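Side-chain contacts in metallo-beta-lactamase (Pseudomonas stutzeri, PDB 4ZEJ), which probably hydrolyses the amide bond of beta-lactam antibiotics to give substituted beta-amino acids, using a pair of zinc ions: residues S22-N25 with G26-L29; S100-H103 with L104-E107; Y115-G119 with N120-L124; S181-N184 with A185-R188. All coordinates share one frame; numbering follows the deposited sequence.

Contact 1: S22-N25 with G26-L29; sequences SRVN and GFGL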
loop_
_atom_site.group_PDB
_atom_site.type_symbol
_atom_site.label_atom_id
_atom_site.label_comp_id
_atom_site.label_asym_id
_atom_site.label_seq_id
_atom_site.Cartn_x
_atom_site.Cartn_y
_atom_site.Cartn_z
ATOM N N SER A 22 13.446 5.493 2.924
ATOM C CA SER A 22 14.645 4.665 3.119
ATOM C C SER A 22 15.671 5.009 2.068
ATOM O O SER A 22 15.318 5.470 0.983
ATOM C CB SER A 22 14.296 3.184 3.050
ATOM O OG SER A 22 15.422 2.378 3.348
ATOM N N ARG A 23 16.944 4.818 2.398
ATOM C CA ARG A 23 18.004 4.913 1.401
ATOM C C ARG A 23 18.198 3.527 0.798
ATOM O O ARG A 23 18.542 2.598 1.521
ATOM C CB ARG A 23 19.290 5.445 2.022
ATOM C CG ARG A 23 19.198 6.934 2.337
ATOM C CD ARG A 23 20.455 7.411 3.015
ATOM N NE ARG A 23 20.451 8.829 3.378
ATOM C CZ ARG A 23 20.946 9.831 2.637
ATOM N NH1 ARG A 23 21.461 9.614 1.418
ATOM N NH2 ARG A 23 20.928 11.075 3.126
ATOM N N VAL A 24 17.953 3.399 -0.513
ATOM C CA VAL A 24 18.004 2.118 -1.229
ATOM C C VAL A 24 19.166 2.155 -2.220
ATOM O O VAL A 24 19.314 3.126 -2.968
ATOM C CB VAL A 24 16.695 1.862 -2.008
ATOM C CG1 VAL A 24 16.748 0.526 -2.754
ATOM C CG2 VAL A 24 15.498 1.921 -1.062
ATOM N N ASN A 25 19.979 1.103 -2.234
ATOM C CA ASN A 25 21.105 1.022 -3.165
ATOM C C ASN A 25 20.650 1.244 -4.600
ATOM O O ASN A 25 19.683 0.624 -5.045
ATOM C CB ASN A 25 21.821 -0.328 -3.047
ATOM C CG ASN A 25 22.733 -0.403 -1.834
ATOM O OD1 ASN A 25 23.051 0.616 -1.217
ATOM N ND2 ASN A 25 23.181 -1.612 -1.501
ATOM N N GLY A 26 21.318 2.169 -5.295
ATOM C CA GLY A 26 21.009 2.489 -6.693
ATOM C C GLY A 26 19.918 3.531 -6.922
ATOM O O GLY A 26 19.756 4.013 -8.049
ATOM N N PHE A 27 19.160 3.866 -5.877
ATOM C CA PHE A 27 18.069 4.838 -5.965
ATOM C C PHE A 27 18.253 6.032 -4.997
ATOM O O PHE A 27 17.555 7.044 -5.144
ATOM C CB PHE A 27 16.726 4.146 -5.671
ATOM C CG PHE A 27 16.271 3.150 -6.732
ATOM C CD1 PHE A 27 15.145 3.415 -7.528
ATOM C CD2 PHE A 27 16.925 1.930 -6.905
ATOM C CE1 PHE A 27 14.708 2.500 -8.483
ATOM C CE2 PHE A 27 16.499 1.014 -7.867
ATOM C CZ PHE A 27 15.384 1.299 -8.651
ATOM N N GLY A 28 19.155 5.928 -4.013
ATOM C CA GLY A 28 19.267 6.930 -2.950
ATOM C C GLY A 28 18.030 6.985 -2.055
ATOM O O GLY A 28 17.393 5.961 -1.809
ATOM N N LEU A 29 17.687 8.185 -1.580
ATOM C CA LEU A 29 16.539 8.369 -0.685
ATOM C C LEU A 29 15.225 8.180 -1.448
ATOM O O LEU A 29 14.992 8.862 -2.439
ATOM C CB LEU A 29 16.547 9.776 -0.072
ATOM C CG LEU A 29 15.543 9.971 1.068
ATOM C CD1 LEU A 29 16.038 9.320 2.342
ATOM C CD2 LEU A 29 15.255 11.438 1.323
#
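Phe27 and Gly28 both sit opposite Val24, a classic beta bulge in the hairpin that joins strand 15-24 to strand 30-39. Val24 O serves both residues: it takes a bond of 3.0 Å from Phe27 N, and a weak one from Gly28 N, whose N-H points poorly at it. In return, Val24 N donates its N-H to Gly28 O at 2.9 Å, in a nearly straight bond. Between Val24 and Phe27 the backbone of Asn25 and Gly26 makes a type II turn, with the positive phi that this turn needs carried by Gly26. On one face of the ribbon, Arg23 lays its CG 4.0 Å from Leu29 CD1, the two side chains crossing at a slant. Beyond that touch the extended Arg23 carries its NE to Glu2 O, tying the hairpin to the N-terminal segment. Val24 lies on the other face against Trp50, and its side chain is about 9 Å from a bound zinc ion, consistent with the loop that flanks the active site in class B1 metallo-beta-lactamases. At the tip, the Phe27 ring turns its edge to the turn: its CD2 lies 3.6 Å from Asn25 O, which is near the ring plane.

Contact 2: S100-H103 with L104-E107; sequences STNH and LLKE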
loop_
_atom_site.group_PDB
_atom_site.type_symbol
_atom_site.label_atom_id
_atom_site.label_comp_id
_atom_site.label_asym_id
_atom_site.label_seq_id
_atom_site.Cartn_x
_atom_site.Cartn_y
_atom_site.Cartn_z
ATOM N N SER A 100 -0.672 -15.046 -0.811
ATOM C CA SER A 100 0.504 -14.937 -1.678
ATOM C C SER A 100 1.592 -14.074 -1.033
ATOM O O SER A 100 2.753 -14.454 -1.028
ATOM C CB SER A 100 0.128 -14.375 -3.049
ATOM O OG SER A 100 1.258 -14.344 -3.909
ATOM N N THR A 101 1.204 -12.925 -0.481
ATOM C CA THR A 101 2.139 -12.057 0.224
ATOM C C THR A 101 2.804 -12.733 1.429
ATOM O O THR A 101 4.022 -12.659 1.572
ATOM C CB THR A 101 1.454 -10.753 0.657
ATOM O OG1 THR A 101 1.044 -10.054 -0.522
ATOM C CG2 THR A 101 2.381 -9.878 1.488
ATOM N N ASN A 102 2.009 -13.383 2.276
ATOM C CA ASN A 102 2.558 -14.129 3.423
ATOM C C ASN A 102 3.498 -15.271 3.009
ATOM O O ASN A 102 4.520 -15.489 3.668
ATOM C CB ASN A 102 1.447 -14.653 4.356
ATOM C CG ASN A 102 1.312 -13.848 5.644
ATOM O OD1 ASN A 102 1.912 -12.782 5.821
ATOM N ND2 ASN A 102 0.516 -14.370 6.569
ATOM N N HIS A 103 3.163 -15.977 1.924
ATOM C CA HIS A 103 4.056 -17.010 1.362
ATOM C C HIS A 103 5.402 -16.426 0.945
ATOM O O HIS A 103 6.459 -16.985 1.247
ATOM C CB HIS A 103 3.404 -17.706 0.156
ATOM C CG HIS A 103 4.269 -18.748 -0.482
ATOM N ND1 HIS A 103 4.494 -19.981 0.092
ATOM C CD2 HIS A 103 4.962 -18.745 -1.648
ATOM C CE1 HIS A 103 5.291 -20.692 -0.687
ATOM N NE2 HIS A 103 5.591 -19.965 -1.749
ATOM N N LEU A 104 5.358 -15.288 0.257
ATOM C CA LEU A 104 6.578 -14.610 -0.178
ATOM C C LEU A 104 7.399 -14.056 0.983
ATOM O O LEU A 104 8.625 -14.095 0.923
ATOM C CB LEU A 104 6.258 -13.509 -1.203
ATOM C CG LEU A 104 5.874 -14.054 -2.584
ATOM C CD1 LEU A 104 5.143 -13.003 -3.412
ATOM C CD2 LEU A 104 7.090 -14.573 -3.337
ATOM N N LEU A 105 6.739 -13.562 2.034
ATOM C CA LEU A 105 7.463 -13.128 3.232
ATOM C C LEU A 105 8.233 -14.312 3.846
ATOM O O LEU A 105 9.442 -14.212 4.094
ATOM C CB LEU A 105 6.526 -12.496 4.260
ATOM C CG LEU A 105 5.998 -11.110 3.859
ATOM C CD1 LEU A 105 4.827 -10.726 4.753
ATOM C CD2 LEU A 105 7.100 -10.055 3.902
ATOM N N LYS A 106 7.545 -15.428 4.041
ATOM C CA LYS A 106 8.181 -16.620 4.633
ATOM C C LYS A 106 9.354 -17.143 3.791
ATOM O O LYS A 106 10.437 -17.404 4.328
ATOM C CB LYS A 106 7.142 -17.714 4.879
ATOM C CG LYS A 106 6.161 -17.371 5.987
ATOM C CD LYS A 106 5.140 -18.480 6.212
ATOM C CE LYS A 106 3.729 -17.923 6.354
ATOM N NZ LYS A 106 2.784 -18.984 6.811
ATOM N N GLU A 107 9.141 -17.254 2.477
ATOM C CA GLU A 107 10.170 -17.690 1.522
ATOM C C GLU A 107 11.440 -16.840 1.605
ATOM O O GLU A 107 12.543 -17.361 1.450
ATOM C CB GLU A 107 9.601 -17.667 0.087
ATOM C CG GLU A 107 10.579 -17.999 -1.041
ATOM C CD GLU A 107 11.180 -19.396 -0.942
ATOM O OE1 GLU A 107 10.470 -20.318 -0.484
ATOM O OE2 GLU A 107 12.361 -19.590 -1.327
#
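Leu105 meets two side chains of the preceding helical turn with one methyl. Its CD1 lies 3.7 Å from Asn102 OD1, reached across a slanting approach, and 4.2 Å from Thr101 CG2, beside which the leucine runs in the same direction. Thr101 offers this methyl because its CG2 is anti to the backbone N, while OG1 is turned beside that N. One residue earlier, Leu104 makes the matching step back along the helix: its CD1 comes within 4.1 Å of Ser100 OG, and its CG rests 3.5 Å from Ser100 O. Lys106 trails its aliphatic chain past the Asn102 carbonyl, with CG at 3.4 Å from Asn102 O, before bending at its third torsion. On the exposed side, His103 NE2 and Glu107 OE1 are 5.1 Å apart, too far to pair, though the carboxylate could slightly favour a protonated ring.

Beneath these side chains run four regular backbone bonds of the alpha helix, from Leu104, Leu105, Lys106 and Glu107 to the carbonyls four residues before; the one from Leu105 N to Thr101 O is 2.9 Å. Further out, the polar ends are fixed from elsewhere: Thr101 OG1 bonds to Asp141 OD1 and to Thr98 OG1, and Asn102 OD1 accepts a hydrogen bond from Ala113 N. Leu104 packs on Trp77 and Asp141, and the Thr101 side chain is about 5 Å from that of the zinc ligand His76. The two segments make up nearly all of helix 99-107, which connects strands 95-98 and 115-117 in a beta-alpha-beta unit.

Contact 3: Y115-G119 with N120-L124; sequences YTLKG and NESTL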
loop_
_atom_site.group_PDB
_atom_site.type_symbol
_atom_site.label_atom_id
_atom_site.label_comp_id
_atom_site.label_asym_id
_atom_site.label_seq_id
_atom_site.Cartn_x
_atom_site.Cartn_y
_atom_site.Cartn_z
ATOM N N TYR A 115 -2.497 -12.578 10.372
ATOM C CA TYR A 115 -3.697 -13.065 9.701
ATOM C C TYR A 115 -3.546 -13.034 8.186
ATOM O O TYR A 115 -2.907 -12.125 7.623
ATOM C CB TYR A 115 -4.891 -12.213 10.100
ATOM C CG TYR A 115 -5.177 -12.226 11.578
ATOM C CD1 TYR A 115 -5.723 -13.352 12.185
ATOM C CD2 TYR A 115 -4.906 -11.115 12.375
ATOM C CE1 TYR A 115 -5.991 -13.374 13.540
ATOM C CE2 TYR A 115 -5.172 -11.127 13.737
ATOM C CZ TYR A 115 -5.716 -12.262 14.314
ATOM O OH TYR A 115 -5.990 -12.298 15.661
ATOM N N THR A 116 -4.167 -14.013 7.534
ATOM C CA THR A 116 -4.090 -14.178 6.086
ATOM C C THR A 116 -5.447 -13.876 5.447
ATOM O O THR A 116 -6.480 -14.368 5.910
ATOM C CB THR A 116 -3.610 -15.600 5.723
ATOM O OG1 THR A 116 -2.277 -15.784 6.214
ATOM C CG2 THR A 116 -3.595 -15.816 4.225
ATOM N N LEU A 117 -5.427 -13.063 4.389
ATOM C CA LEU A 117 -6.605 -12.772 3.569
ATOM C C LEU A 117 -6.637 -13.738 2.384
ATOM O O LEU A 117 -5.691 -13.799 1.607
ATOM C CB LEU A 117 -6.562 -11.321 3.072
ATOM C CG LEU A 117 -6.535 -10.253 4.170
ATOM C CD1 LEU A 117 -6.226 -8.881 3.595
ATOM C CD2 LEU A 117 -7.833 -10.229 4.958
ATOM N N LYS A 118 -7.722 -14.494 2.249
ATOM C CA LYS A 118 -7.828 -15.518 1.206
ATOM C C LYS A 118 -8.638 -15.036 0.013
ATOM O O LYS A 118 -9.464 -14.124 0.132
ATOM C CB LYS A 118 -8.469 -16.788 1.763
ATOM C CG LYS A 118 -7.602 -17.564 2.744
ATOM C CD LYS A 118 -7.620 -16.962 4.142
ATOM C CE LYS A 118 -7.234 -17.987 5.202
ATOM N NZ LYS A 118 -6.969 -17.358 6.531
ATOM N N GLY A 119 -8.395 -15.664 -1.136
ATOM C CA GLY A 119 -9.161 -15.405 -2.359
ATOM C C GLY A 119 -8.713 -14.132 -3.049
ATOM O O GLY A 119 -7.864 -13.401 -2.526
ATOM N N ASN A 120 -9.293 -13.862 -4.219
ATOM C CA ASN A 120 -8.970 -12.646 -4.988
ATOM C C ASN A 120 -9.541 -11.358 -4.400
ATOM O O ASN A 120 -9.070 -10.272 -4.736
ATOM C CB ASN A 120 -9.425 -12.771 -6.449
ATOM C CG ASN A 120 -8.632 -13.805 -7.224
ATOM O OD1 ASN A 120 -7.444 -14.007 -6.978
ATOM N ND2 ASN A 120 -9.292 -14.478 -8.166
ATOM N N GLU A 121 -10.561 -11.479 -3.553
ATOM C CA GLU A 121 -11.214 -10.330 -2.935
ATOM C C GLU A 121 -11.453 -10.589 -1.460
ATOM O O GLU A 121 -11.856 -11.686 -1.075
ATOM C CB GLU A 121 -12.559 -10.060 -3.590
ATOM C CG GLU A 121 -12.477 -9.785 -5.075
ATOM C CD GLU A 121 -13.835 -9.634 -5.729
ATOM O OE1 GLU A 121 -14.868 -9.648 -5.018
ATOM O OE2 GLU A 121 -13.869 -9.517 -6.971
ATOM N N SER A 122 -11.233 -9.560 -0.654
ATOM C CA SER A 122 -11.435 -9.629 0.780
ATOM C C SER A 122 -11.987 -8.304 1.274
ATOM O O SER A 122 -11.828 -7.260 0.623
ATOM C CB SER A 122 -10.120 -9.935 1.497
ATOM O OG SER A 122 -9.701 -11.259 1.246
ATOM N N THR A 123 -12.625 -8.371 2.434
ATOM C CA THR A 123 -13.245 -7.240 3.081
ATOM C C THR A 123 -12.696 -7.125 4.510
ATOM O O THR A 123 -12.634 -8.121 5.238
ATOM C CB THR A 123 -14.772 -7.445 3.081
ATOM O OG1 THR A 123 -15.258 -7.243 1.751
ATOM C CG2 THR A 123 -15.476 -6.484 3.999
ATOM N N LEU A 124 -12.314 -5.913 4.902
ATOM C CA LEU A 124 -11.840 -5.624 6.258
ATOM C C LEU A 124 -12.725 -4.576 6.904
ATOM O O LEU A 124 -13.326 -3.750 6.216
ATOM C CB LEU A 124 -10.399 -5.106 6.219
ATOM C CG LEU A 124 -9.287 -6.127 6.005
ATOM C CD1 LEU A 124 -8.007 -5.412 5.602
ATOM C CD2 LEU A 124 -9.080 -6.952 7.267
#
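Leu117 lies over the side chain of Ser122, with its CB 3.6 Å from Ser122 OG and its CD2 4.2 Å from Ser122 CB. The same CD2 methyl reaches Leu124 CD2 at 4.2 Å, the two leucines crossing at about a right angle. This is the corner where the chain leaves one sheet of the metallo-beta-lactamase sandwich and enters the other: strand 115-117 is an edge of the first, strand 121-124 an edge of the second. Gly119, with positive phi, takes the bend. Ser122 OG, anti to the carbonyl carbon of its own residue (chi1 -70°), is 3.1 Å from Lys118 O, on the inner side of the corner. Lys118 itself points outward and curls back over the end of strand 115-117, where NZ donates to Thr116 O at 3.1 Å, coming from above the carbonyl plane. Deeper in, Leu117 and Leu124 both pack on Val73 of strand 68-73, and Leu124 also touches Ile129. The chemistry therefore divides: Leu117 and Leu124, on the buried side of the corner, meet by apolar contact alone, while the polar atoms Ser122 OG, Lys118 O and Lys118 NZ lie toward the exposed bend.

Contact 4: S181-N184 with A185-R188; sequences SAQN and ALSR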
loop_
_atom_site.group_PDB
_atom_site.type_symbol
_atom_site.label_atom_id
_atom_site.label_comp_id
_atom_site.label_asym_id
_atom_site.label_seq_id
_atom_site.Cartn_x
_atom_site.Cartn_y
_atom_site.Cartn_z
ATOM N N SER A 181 -3.846 -6.119 -16.103
ATOM C CA SER A 181 -4.204 -5.925 -14.699
ATOM C C SER A 181 -4.654 -4.499 -14.426
ATOM O O SER A 181 -5.621 -4.282 -13.696
ATOM C CB SER A 181 -3.026 -6.278 -13.779
ATOM O OG SER A 181 -2.608 -7.607 -14.029
ATOM N N ALA A 182 -3.944 -3.529 -15.008
ATOM C CA ALA A 182 -4.308 -2.133 -14.850
ATOM C C ALA A 182 -5.689 -1.854 -15.452
ATOM O O ALA A 182 -6.499 -1.154 -14.853
ATOM C CB ALA A 182 -3.253 -1.228 -15.480
ATOM N N GLN A 183 -5.955 -2.417 -16.626
ATOM C CA GLN A 183 -7.300 -2.328 -17.218
ATOM C C GLN A 183 -8.376 -2.970 -16.330
ATOM O O GLN A 183 -9.487 -2.447 -16.226
ATOM C CB GLN A 183 -7.323 -2.952 -18.618
ATOM C CG GLN A 183 -8.640 -2.765 -19.364
ATOM C CD GLN A 183 -9.032 -1.302 -19.475
ATOM O OE1 GLN A 183 -8.260 -0.488 -19.967
ATOM N NE2 GLN A 183 -10.221 -0.954 -18.992
ATOM N N ASN A 184 -8.054 -4.094 -15.697
ATOM C CA ASN A 184 -8.986 -4.707 -14.737
ATOM C C ASN A 184 -9.371 -3.734 -13.632
ATOM O O ASN A 184 -10.560 -3.606 -13.298
ATOM C CB ASN A 184 -8.406 -5.980 -14.105
ATOM C CG ASN A 184 -8.190 -7.105 -15.106
ATOM O OD1 ASN A 184 -8.854 -7.185 -16.142
ATOM N ND2 ASN A 184 -7.259 -8.013 -14.781
ATOM N N ALA A 185 -8.367 -3.043 -13.078
ATOM C CA ALA A 185 -8.587 -2.059 -12.031
ATOM C C ALA A 185 -9.356 -0.852 -12.550
ATOM O O ALA A 185 -10.250 -0.363 -11.860
ATOM C CB ALA A 185 -7.269 -1.615 -11.405
ATOM N N LEU A 186 -9.027 -0.397 -13.764
ATOM C CA LEU A 186 -9.759 0.715 -14.407
ATOM C C LEU A 186 -11.242 0.381 -14.577
ATOM O O LEU A 186 -12.095 1.191 -14.249
ATOM C CB LEU A 186 -9.148 1.090 -15.759
ATOM C CG LEU A 186 -7.858 1.918 -15.700
ATOM C CD1 LEU A 186 -7.049 1.751 -16.987
ATOM C CD2 LEU A 186 -8.193 3.386 -15.457
ATOM N N SER A 187 -11.531 -0.813 -15.083
ATOM C CA SER A 187 -12.911 -1.251 -15.299
ATOM C C SER A 187 -13.708 -1.410 -13.992
ATOM O O SER A 187 -14.913 -1.119 -13.956
ATOM C CB SER A 187 -12.924 -2.562 -16.081
ATOM O OG SER A 187 -12.364 -2.376 -17.368
ATOM N N ARG A 188 -13.055 -1.897 -12.941
ATOM C CA ARG A 188 -13.713 -2.142 -11.653
ATOM C C ARG A 188 -13.969 -0.864 -10.833
ATOM O O ARG A 188 -15.008 -0.759 -10.159
ATOM C CB ARG A 188 -12.900 -3.138 -10.823
ATOM C CG ARG A 188 -13.576 -3.609 -9.541
ATOM C CD ARG A 188 -12.712 -4.632 -8.831
ATOM N NE ARG A 188 -13.261 -5.040 -7.537
ATOM C CZ ARG A 188 -14.180 -5.987 -7.346
ATOM N NH1 ARG A 188 -14.703 -6.662 -8.365
ATOM N NH2 ARG A 188 -14.581 -6.269 -6.108
#
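With CG anti to the backbone N (chi1 -174°) and a bend at the second torsion (chi2 56°), Gln183 curls its amide forward along the helix to Ser187, whose OG is turned beside its own backbone N. The two groups meet in a hydrogen bond from Gln183 NE2 to Ser187 OG of 3.0 Å, with an N-H...O angle of 156° and the hydroxyl oxygen close to the plane of the amide. Ser187 OG also lies 3.1 Å from Gln183 O, the carbonyl that takes the backbone N-H of Ser187 at 2.9 Å, so amide, hydroxyl and backbone of this i to i+4 pair are drawn close together.

The other end of the same amide meets Leu186. Gln183 OE1 stands 3.9 Å from Leu186 CD1, the two side chains crossing at about a right angle, and Leu186 keeps its CG 3.5 Å from Ala182 O. The bond at NE2 fixes the rotation of the amide; the leucine methyl merely lies beside OE1. Regular alpha-helical backbone bonds run alongside, such as the one from Leu186 N to Ala182 O.

Two further polar side chains find partners outside the segments: Ser181 OG bonds to Gly136 O and Asn184 ND2 to Pro134 O, which ties this flank of the helix to the loop after strand 129-132. Leu186 packs on Leu208 and Lys209 of helix 206-218, and Ala182 and Gln183 on its Lys212. Helix 175-188 itself makes the crossover between the parallel strands 152-156 and 194-197.

The four contacts follow one another along the chain in numerical order, none enclosing another. Contact 1 is the outlying hairpin beside the zinc site, with its centre about 32 Å from that of contact 3, across the middle of the molecule; both reach the seven-stranded sheet. Contacts 2 and 3 lie about 14 Å apart between centres and touch through a weak bond from Asn102 to Thr116, joining helix 99-107 to the strand that follows it. Contact 3 then passes into the second sheet, where Glu121 forms a long, weak ion pair with Arg188 of contact 4, about 19 Å away between centres. Contacts 1 and 2 thus lie on the seven-stranded side near the zinc ligands, contact 3 links the sheets, and contact 4 belongs to the five-stranded half.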